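Local coordinates for protein transcription regulator (Lactobacillus plantarum WCFS1, PDB 3CLK) that probably acts as a dimeric DNA-binding regulator of transcription, its periplasmic-binding-protein-like core presumably sensing a small effector, at residues Q175-F180 against S205-E210; E224-T229 against V273-T278; V248-Q253 against I262-F267. All coordinates share one frame; numbering follows the deposited sequence.

Contact 1: Q175-F180 against S205-E210; sequences QAMKAF and SSFGIE
F207 meets helix 170-180 with the rim of its ring, not a face. CE2 lies 3.5 Å from the carbonyl O of M177, which sits in the plane of the ring, and 3.9 Å from CA of K178, near that plane. The ring edge therefore rests against backbone, and the K178 side chain adds little: its CG stays 4.4 Å from F207 CZ before the chain runs off to Q175, where NZ donates to a lone pair of OE1 at 3.0 Å. Deeper in, M177 (selenomethionine) and I209 reach toward each other tip to tip, CE to CD1 at 3.9 Å. In M177, CG anti to the backbone N (chi1 -175°), with bends at chi2 and chi3, brings CE within 4.3 Å of F207 CD2 as well. Helix 170-180 precedes and helix 194-206 follows strand 188-191 in the parallel part of an alpha/beta Rossmann-like subdomain. The second helix ends in a Schellman motif at G208, whose positive phi of 81° would jam a side chain against the preceding carbonyl O. The turn sets F207 and I209 against the same neighbouring helix, and I209 also packs back on A204 and forward on L215.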
loop_
_atom_site.group_PDB
_atom_site.type_symbol
_atom_site.label_atom_id
_atom_site.label_comp_id
_atom_site.label_asym_id
_atom_site.label_seq_id
_atom_site.Cartn_x
_atom_site.Cartn_y
_atom_site.Cartn_z
ATOM N N GLN B 175 13.199 8.504 12.673
ATOM C CA GLN B 175 14.386 9.351 12.801
ATOM C C GLN B 175 14.064 10.699 13.419
ATOM O O GLN B 175 14.805 11.197 14.260
ATOM C CB GLN B 175 15.066 9.555 11.434
ATOM C CG GLN B 175 15.630 8.257 10.818
ATOM C CD GLN B 175 16.472 7.473 11.806
ATOM O OE1 GLN B 175 15.945 6.877 12.745
ATOM N NE2 GLN B 175 17.792 7.478 11.607
ATOM N N ALA B 176 12.965 11.297 12.985
ATOM C CA ALA B 176 12.556 12.580 13.528
ATOM C C ALA B 176 12.209 12.455 15.018
ATOM O O ALA B 176 12.532 13.343 15.802
ATOM C CB ALA B 176 11.356 13.120 12.747
HETATM N N MSE B 177 11.562 11.361 15.420
HETATM C CA MSE B 177 11.201 11.211 16.837
HETATM C C MSE B 177 12.482 11.084 17.681
HETATM O O MSE B 177 12.548 11.583 18.813
HETATM C CB MSE B 177 10.275 10.001 17.035
HETATM C CG MSE B 177 9.742 9.817 18.468
HETATM SE SE MSE B 177 8.658 11.314 19.134
HETATM C CE MSE B 177 9.813 11.999 20.543
ATOM N N LYS B 178 13.503 10.431 17.127
ATOM C CA LYS B 178 14.778 10.285 17.821
ATOM C C LYS B 178 15.374 11.680 17.977
ATOM O O LYS B 178 15.902 12.026 19.036
ATOM C CB LYS B 178 15.728 9.382 17.025
ATOM C CG LYS B 178 15.280 7.925 16.973
ATOM C CD LYS B 178 16.182 7.099 16.073
ATOM C CE LYS B 178 15.675 5.664 15.929
ATOM N NZ LYS B 178 16.545 4.918 14.979
ATOM N N ALA B 179 15.261 12.484 16.921
ATOM C CA ALA B 179 15.755 13.848 16.935
ATOM C C ALA B 179 15.063 14.652 18.045
ATOM O O ALA B 179 15.719 15.338 18.832
ATOM C CB ALA B 179 15.513 14.499 15.580
ATOM N N PHE B 180 13.740 14.568 18.116
ATOM C CA PHE B 180 13.017 15.295 19.156
ATOM C C PHE B 180 13.523 14.850 20.520
ATOM O O PHE B 180 13.727 15.670 21.416
ATOM C CB PHE B 180 11.517 15.048 19.051
ATOM C CG PHE B 180 10.884 15.658 17.835
ATOM C CD1 PHE B 180 11.164 16.972 17.472
ATOM C CD2 PHE B 180 9.961 14.941 17.083
ATOM C CE1 PHE B 180 10.528 17.558 16.372
ATOM C CE2 PHE B 180 9.328 15.512 15.996
ATOM C CZ PHE B 180 9.612 16.827 15.639
ATOM N N SER B 205 6.837 5.171 21.372
ATOM C CA SER B 205 6.552 4.023 22.214
ATOM C C SER B 205 7.839 3.433 22.793
ATOM O O SER B 205 7.901 3.094 23.978
ATOM C CB SER B 205 5.794 2.970 21.411
ATOM O OG SER B 205 5.477 1.859 22.226
ATOM N N SER B 206 8.870 3.325 21.962
ATOM C CA SER B 206 10.150 2.796 22.408
ATOM C C SER B 206 10.791 3.691 23.473
ATOM O O SER B 206 11.538 3.207 24.331
ATOM C CB SER B 206 11.102 2.636 21.222
ATOM O OG SER B 206 10.629 1.630 20.335
ATOM N N PHE B 207 10.507 4.990 23.411
ATOM C CA PHE B 207 11.041 5.933 24.393
ATOM C C PHE B 207 10.170 5.934 25.659
ATOM O O PHE B 207 10.456 6.647 26.621
ATOM C CB PHE B 207 11.082 7.363 23.819
ATOM C CG PHE B 207 12.240 7.633 22.879
ATOM C CD1 PHE B 207 13.423 6.913 22.968
ATOM C CD2 PHE B 207 12.162 8.674 21.950
ATOM C CE1 PHE B 207 14.516 7.222 22.152
ATOM C CE2 PHE B 207 13.251 8.993 21.129
ATOM C CZ PHE B 207 14.429 8.263 21.233
ATOM N N GLY B 208 9.106 5.139 25.657
ATOM C CA GLY B 208 8.225 5.093 26.810
ATOM C C GLY B 208 7.239 6.255 26.840
ATOM O O GLY B 208 6.660 6.560 27.885
ATOM N N ILE B 209 7.064 6.914 25.696
ATOM C CA ILE B 209 6.134 8.036 25.564
ATOM C C ILE B 209 4.775 7.485 25.114
ATOM O O ILE B 209 4.658 6.888 24.048
ATOM C CB ILE B 209 6.641 9.063 24.512
ATOM C CG1 ILE B 209 7.977 9.657 24.968
ATOM C CG2 ILE B 209 5.610 10.178 24.312
ATOM C CD1 ILE B 209 8.610 10.597 23.957
ATOM N N GLU B 210 3.750 7.695 25.929
ATOM C CA GLU B 210 2.415 7.202 25.610
ATOM C C GLU B 210 1.588 8.136 24.726
ATOM O O GLU B 210 1.519 9.330 24.958
ATOM C CB GLU B 210 1.652 6.934 26.906
ATOM C CG GLU B 210 2.346 5.945 27.814
ATOM C CD GLU B 210 1.703 5.883 29.177
ATOM O OE1 GLU B 210 0.524 5.484 29.251
ATOM O OE2 GLU B 210 2.377 6.240 30.166
#

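Contact 2: E224-T229 against V273-T278; sequences EMCKIT and VIRKST
C226 and K227, in the loop between strands 216-219 and 234-237, pack against R275, in the tail that follows strand 271-273; this is loop-to-loop packing on an arginine without hydrogen bonds between the two segments. The guanidinium is sandwiched: CB of C226 lies over one face, 3.8 Å from NH1, and CG1 of V273 covers the opposite face, both offset toward the rim. R275 reaches there on a chain extended from CG to NE, and NH1 is gripped by L233 O and S235 OG, which fix the rotation of the group. K227 crosses R275 at about a right angle. Its CE and NZ are both modelled 3.0 Å from R275 NE, too close for a carbon or a second like-charged donor, so the place of the lysine end is doubtful. Were R275 an alanine, L233 O and S235 OG would probably lose this donor and a gap would open beside C226. Close by, I228 O accepts a bond from N202 of the second subunit, and M225 packs on M225 of that subunit. Here the tail leaves an edge strand, antiparallel to 234-237, that completes the mixed sheet of a periplasmic-binding-protein-like subdomain.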
loop_
_atom_site.group_PDB
_atom_site.type_symbol
_atom_site.label_atom_id
_atom_site.label_comp_id
_atom_site.label_asym_id
_atom_site.label_seq_id
_atom_site.Cartn_x
_atom_site.Cartn_y
_atom_site.Cartn_z
ATOM N N GLU B 224 -5.933 3.857 4.834
ATOM C CA GLU B 224 -6.192 2.717 5.712
ATOM C C GLU B 224 -5.118 2.549 6.789
ATOM O O GLU B 224 -5.401 2.063 7.882
ATOM C CB GLU B 224 -6.316 1.420 4.892
ATOM C CG GLU B 224 -6.501 0.161 5.752
ATOM C CD GLU B 224 -6.999 -1.047 4.961
ATOM O OE1 GLU B 224 -6.347 -1.429 3.963
ATOM O OE2 GLU B 224 -8.043 -1.618 5.345
HETATM N N MSE B 225 -3.892 2.955 6.482
HETATM C CA MSE B 225 -2.801 2.851 7.444
HETATM C C MSE B 225 -3.129 3.494 8.799
HETATM O O MSE B 225 -2.538 3.118 9.814
HETATM C CB MSE B 225 -1.526 3.479 6.873
HETATM C CG MSE B 225 -0.963 2.752 5.666
HETATM SE SE MSE B 225 -0.453 0.917 6.028
HETATM C CE MSE B 225 1.124 0.838 4.929
ATOM N N CYS B 226 -4.058 4.448 8.823
ATOM C CA CYS B 226 -4.432 5.111 10.078
ATOM C C CYS B 226 -5.297 4.245 10.991
ATOM O O CYS B 226 -5.364 4.485 12.196
ATOM C CB CYS B 226 -5.184 6.418 9.808
ATOM S SG CYS B 226 -4.165 7.739 9.123
ATOM N N LYS B 227 -5.957 3.246 10.415
ATOM C CA LYS B 227 -6.832 2.360 11.176
ATOM C C LYS B 227 -6.185 1.047 11.601
ATOM O O LYS B 227 -6.849 0.195 12.191
ATOM C CB LYS B 227 -8.103 2.067 10.366
ATOM C CG LYS B 227 -9.151 3.173 10.437
ATOM C CD LYS B 227 -10.016 3.034 11.696
ATOM C CE LYS B 227 -10.761 4.325 12.043
ATOM N NZ LYS B 227 -11.559 4.887 10.914
ATOM N N ILE B 228 -4.894 0.881 11.328
ATOM C CA ILE B 228 -4.210 -0.358 11.691
ATOM C C ILE B 228 -3.211 -0.227 12.837
ATOM O O ILE B 228 -2.691 -1.229 13.322
ATOM C CB ILE B 228 -3.463 -0.968 10.485
ATOM C CG1 ILE B 228 -2.279 -0.081 10.104
ATOM C CG2 ILE B 228 -4.425 -1.133 9.314
ATOM C CD1 ILE B 228 -1.375 -0.684 9.046
ATOM N N THR B 229 -2.925 0.999 13.262
ATOM C CA THR B 229 -1.994 1.186 14.369
ATOM C C THR B 229 -2.773 1.314 15.669
ATOM O O THR B 229 -3.972 1.576 15.659
ATOM C CB THR B 229 -1.143 2.456 14.191
ATOM O OG1 THR B 229 -2.004 3.601 14.092
ATOM C CG2 THR B 229 -0.300 2.354 12.935
ATOM N N VAL B 273 -10.304 13.623 10.521
ATOM C CA VAL B 273 -10.995 12.425 10.979
ATOM C C VAL B 273 -10.405 12.075 12.341
ATOM O O VAL B 273 -9.263 11.616 12.436
ATOM C CB VAL B 273 -10.779 11.237 10.031
ATOM C CG1 VAL B 273 -11.391 9.978 10.643
ATOM C CG2 VAL B 273 -11.405 11.529 8.679
ATOM N N ILE B 274 -11.186 12.298 13.388
ATOM C CA ILE B 274 -10.732 12.035 14.742
ATOM C C ILE B 274 -10.728 10.549 15.061
ATOM O O ILE B 274 -11.739 9.871 14.905
ATOM C CB ILE B 274 -11.630 12.749 15.765
ATOM C CG1 ILE B 274 -11.812 14.215 15.361
ATOM C CG2 ILE B 274 -11.020 12.647 17.161
ATOM C CD1 ILE B 274 -10.509 15.004 15.232
ATOM N N ARG B 275 -9.579 10.037 15.488
ATOM C CA ARG B 275 -9.497 8.635 15.854
ATOM C C ARG B 275 -9.055 8.521 17.304
ATOM O O ARG B 275 -9.775 8.977 18.182
ATOM C CB ARG B 275 -8.579 7.872 14.898
ATOM C CG ARG B 275 -9.151 7.850 13.479
ATOM C CD ARG B 275 -8.580 6.763 12.585
ATOM N NE ARG B 275 -9.213 6.801 11.264
ATOM C CZ ARG B 275 -8.989 7.740 10.347
ATOM N NH1 ARG B 275 -8.133 8.727 10.592
ATOM N NH2 ARG B 275 -9.640 7.708 9.192
ATOM N N LYS B 276 -7.890 7.951 17.584
ATOM C CA LYS B 276 -7.492 7.816 18.983
ATOM C C LYS B 276 -6.079 8.263 19.346
ATOM O O LYS B 276 -5.592 7.952 20.436
ATOM C CB LYS B 276 -7.685 6.355 19.407
ATOM C CG LYS B 276 -9.149 5.914 19.383
ATOM C CD LYS B 276 -9.971 6.721 20.386
ATOM C CE LYS B 276 -11.441 6.353 20.322
ATOM N NZ LYS B 276 -11.647 4.898 20.563
ATOM N N SER B 277 -5.433 9.007 18.457
ATOM C CA SER B 277 -4.063 9.444 18.697
ATOM C C SER B 277 -3.896 10.874 19.204
ATOM O O SER B 277 -2.768 11.361 19.297
ATOM C CB SER B 277 -3.243 9.268 17.417
ATOM O OG SER B 277 -3.714 10.147 16.409
ATOM N N THR B 278 -5.000 11.549 19.519
ATOM C CA THR B 278 -4.947 12.919 20.031
ATOM C C THR B 278 -5.797 13.062 21.288
ATOM O O THR B 278 -6.780 12.356 21.461
ATOM C CB THR B 278 -5.467 13.970 18.998
ATOM O OG1 THR B 278 -6.824 13.677 18.639
ATOM C CG2 THR B 278 -4.608 13.968 17.741
#

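Contact 3: V248-Q253 against I262-F267; sequences VQQIHQ and IVSQQF
Q250 bends at chi2 (-63°), which turns its amide toward S264, while S264 answers with OG held between its backbone N and carbonyl carbon (chi1 62°). The two meet in a short hydrogen bond, OG donating to Q250 OE1 at 2.6 Å. The hydroxyl comes from above the amide, 62° out of the carbonyl plane, and so does not lie on a lone pair. I262 fills the angle beneath the bent glutamine. Its CG2 touches OE1 of Q250 at 3.3 Å, and its CD1 lies 3.4 Å from Q250 CB, the two side chains crossing at a slant. The same CD1 methyl presses on the helix backbone, 3.3 Å from the carbonyl O of Q250 and 3.6 Å from the N of I251. Beyond it, CG1 of I251 is 4.1 Å from I262 CD1, a looser apolar touch. One isoleucine thus wedges against the helix while a single polar bond ties the residue just before strand 265-267 to it. Helix 240-256 packs on the N-terminal parallel sheet: I251 and V248 touch L70 of strand 68-72, and Q250 touches I105, while V248 also meets I30 of helix 22-34. Strand 265-267 runs parallel to strand 104-106, pairing with F104 and S106 at the edge of that sheet.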
loop_
_atom_site.group_PDB
_atom_site.type_symbol
_atom_site.label_atom_id
_atom_site.label_comp_id
_atom_site.label_asym_id
_atom_site.label_seq_id
_atom_site.Cartn_x
_atom_site.Cartn_y
_atom_site.Cartn_z
ATOM N N VAL B 248 -10.442 12.098 -14.319
ATOM C CA VAL B 248 -11.025 11.513 -15.513
ATOM C C VAL B 248 -12.067 12.443 -16.141
ATOM O O VAL B 248 -12.244 12.446 -17.354
ATOM C CB VAL B 248 -11.680 10.151 -15.206
ATOM C CG1 VAL B 248 -12.398 9.622 -16.441
ATOM C CG2 VAL B 248 -10.618 9.162 -14.760
ATOM N N GLN B 249 -12.749 13.234 -15.319
ATOM C CA GLN B 249 -13.759 14.154 -15.838
ATOM C C GLN B 249 -13.120 15.300 -16.620
ATOM O O GLN B 249 -13.754 15.885 -17.499
ATOM C CB GLN B 249 -14.628 14.704 -14.699
ATOM C CG GLN B 249 -15.441 13.628 -13.981
ATOM C CD GLN B 249 -16.385 14.191 -12.936
ATOM O OE1 GLN B 249 -15.991 14.997 -12.097
ATOM N NE2 GLN B 249 -17.640 13.760 -12.979
ATOM N N GLN B 250 -11.868 15.626 -16.308
ATOM C CA GLN B 250 -11.178 16.687 -17.032
ATOM C C GLN B 250 -10.794 16.170 -18.418
ATOM O O GLN B 250 -10.838 16.915 -19.402
ATOM C CB GLN B 250 -9.926 17.149 -16.276
ATOM C CG GLN B 250 -10.216 17.991 -15.041
ATOM C CD GLN B 250 -10.915 19.305 -15.369
ATOM O OE1 GLN B 250 -10.348 20.186 -16.023
ATOM N NE2 GLN B 250 -12.154 19.439 -14.915
ATOM N N ILE B 251 -10.423 14.891 -18.491
ATOM C CA ILE B 251 -10.054 14.277 -19.766
ATOM C C ILE B 251 -11.306 14.160 -20.623
ATOM O O ILE B 251 -11.319 14.567 -21.785
ATOM C CB ILE B 251 -9.469 12.859 -19.576
ATOM C CG1 ILE B 251 -8.150 12.930 -18.803
ATOM C CG2 ILE B 251 -9.255 12.205 -20.930
ATOM C CD1 ILE B 251 -7.502 11.563 -18.562
ATOM N N HIS B 252 -12.356 13.595 -20.035
ATOM C CA HIS B 252 -13.627 13.424 -20.727
ATOM C C HIS B 252 -14.111 14.772 -21.259
ATOM O O HIS B 252 -14.591 14.874 -22.384
ATOM C CB HIS B 252 -14.673 12.855 -19.766
ATOM C CG HIS B 252 -16.050 12.768 -20.353
ATOM N ND1 HIS B 252 -17.191 12.880 -19.588
ATOM C CD2 HIS B 252 -16.468 12.563 -21.623
ATOM C CE1 HIS B 252 -18.253 12.748 -20.361
ATOM N NE2 HIS B 252 -17.842 12.554 -21.602
ATOM N N GLN B 253 -13.981 15.802 -20.432
ATOM C CA GLN B 253 -14.405 17.146 -20.791
ATOM C C GLN B 253 -13.541 17.755 -21.893
ATOM O O GLN B 253 -14.010 18.604 -22.655
ATOM C CB GLN B 253 -14.372 18.038 -19.551
ATOM C CG GLN B 253 -14.897 19.446 -19.753
ATOM C CD GLN B 253 -16.318 19.471 -20.294
ATOM O OE1 GLN B 253 -17.182 18.714 -19.844
ATOM N NE2 GLN B 253 -16.569 20.354 -21.257
ATOM N N ILE B 262 -6.394 20.404 -21.150
ATOM C CA ILE B 262 -6.880 20.724 -19.811
ATOM C C ILE B 262 -6.022 21.846 -19.217
ATOM O O ILE B 262 -4.796 21.773 -19.246
ATOM C CB ILE B 262 -6.811 19.478 -18.901
ATOM C CG1 ILE B 262 -7.561 18.318 -19.567
ATOM C CG2 ILE B 262 -7.420 19.788 -17.541
ATOM C CD1 ILE B 262 -7.559 17.027 -18.767
ATOM N N VAL B 263 -6.660 22.882 -18.681
ATOM C CA VAL B 263 -5.914 24.000 -18.115
ATOM C C VAL B 263 -6.332 24.399 -16.704
ATOM O O VAL B 263 -5.776 25.338 -16.136
ATOM C CB VAL B 263 -6.032 25.261 -19.009
ATOM C CG1 VAL B 263 -5.568 24.946 -20.424
ATOM C CG2 VAL B 263 -7.470 25.763 -19.015
ATOM N N SER B 264 -7.299 23.691 -16.130
ATOM C CA SER B 264 -7.761 24.031 -14.791
ATOM C C SER B 264 -6.882 23.509 -13.655
ATOM O O SER B 264 -6.249 22.456 -13.766
ATOM C CB SER B 264 -9.191 23.527 -14.586
ATOM O OG SER B 264 -9.252 22.118 -14.693
ATOM N N GLN B 265 -6.848 24.275 -12.569
ATOM C CA GLN B 265 -6.107 23.923 -11.363
ATOM C C GLN B 265 -7.182 23.933 -10.280
ATOM O O GLN B 265 -7.854 24.951 -10.076
ATOM C CB GLN B 265 -5.038 24.970 -11.055
ATOM C CG GLN B 265 -4.041 25.196 -12.190
ATOM C CD GLN B 265 -2.923 26.134 -11.792
ATOM O OE1 GLN B 265 -3.167 27.208 -11.243
ATOM N NE2 GLN B 265 -1.685 25.737 -12.072
ATOM N N GLN B 266 -7.342 22.813 -9.584
ATOM C CA GLN B 266 -8.392 22.707 -8.578
ATOM C C GLN B 266 -7.944 22.124 -7.235
ATOM O O GLN B 266 -7.035 21.297 -7.176
ATOM C CB GLN B 266 -9.513 21.846 -9.157
ATOM C CG GLN B 266 -10.868 22.021 -8.527
ATOM C CD GLN B 266 -11.886 21.091 -9.149
ATOM O OE1 GLN B 266 -11.852 20.846 -10.357
ATOM N NE2 GLN B 266 -12.803 20.573 -8.334
ATOM N N PHE B 267 -8.594 22.561 -6.162
ATOM C CA PHE B 267 -8.290 22.070 -4.824
ATOM C C PHE B 267 -9.459 21.249 -4.311
ATOM O O PHE B 267 -10.599 21.708 -4.325
ATOM C CB PHE B 267 -8.053 23.220 -3.842
ATOM C CG PHE B 267 -6.708 23.874 -3.968
ATOM C CD1 PHE B 267 -5.579 23.128 -4.299
ATOM C CD2 PHE B 267 -6.558 25.231 -3.695
ATOM C CE1 PHE B 267 -4.322 23.721 -4.355
ATOM C CE2 PHE B 267 -5.302 25.837 -3.745
ATOM C CZ PHE B 267 -4.183 25.082 -4.075
#

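From the N terminus, the chain first lays down five strands of the parallel sheet, to which contact 3 later brings the sixth, then passes into the second subdomain. There contact 1 closes a loop of 24 residues holding strand 188-191 and most of helix 194-206. Contact 2 opens after strand 216-219 and closes only past strand 271-273. Within its loop the chain returns to the first subdomain, where contact 3 closes a short loop of 8 residues, joining helix 240-256 to the approach of strand 265-267 before the chain crosses back. Contact 3 is thus nested in contact 2, their centres about 32 Å apart, whereas contact 1 precedes both and lies about 18 Å, centre to centre, from contact 2.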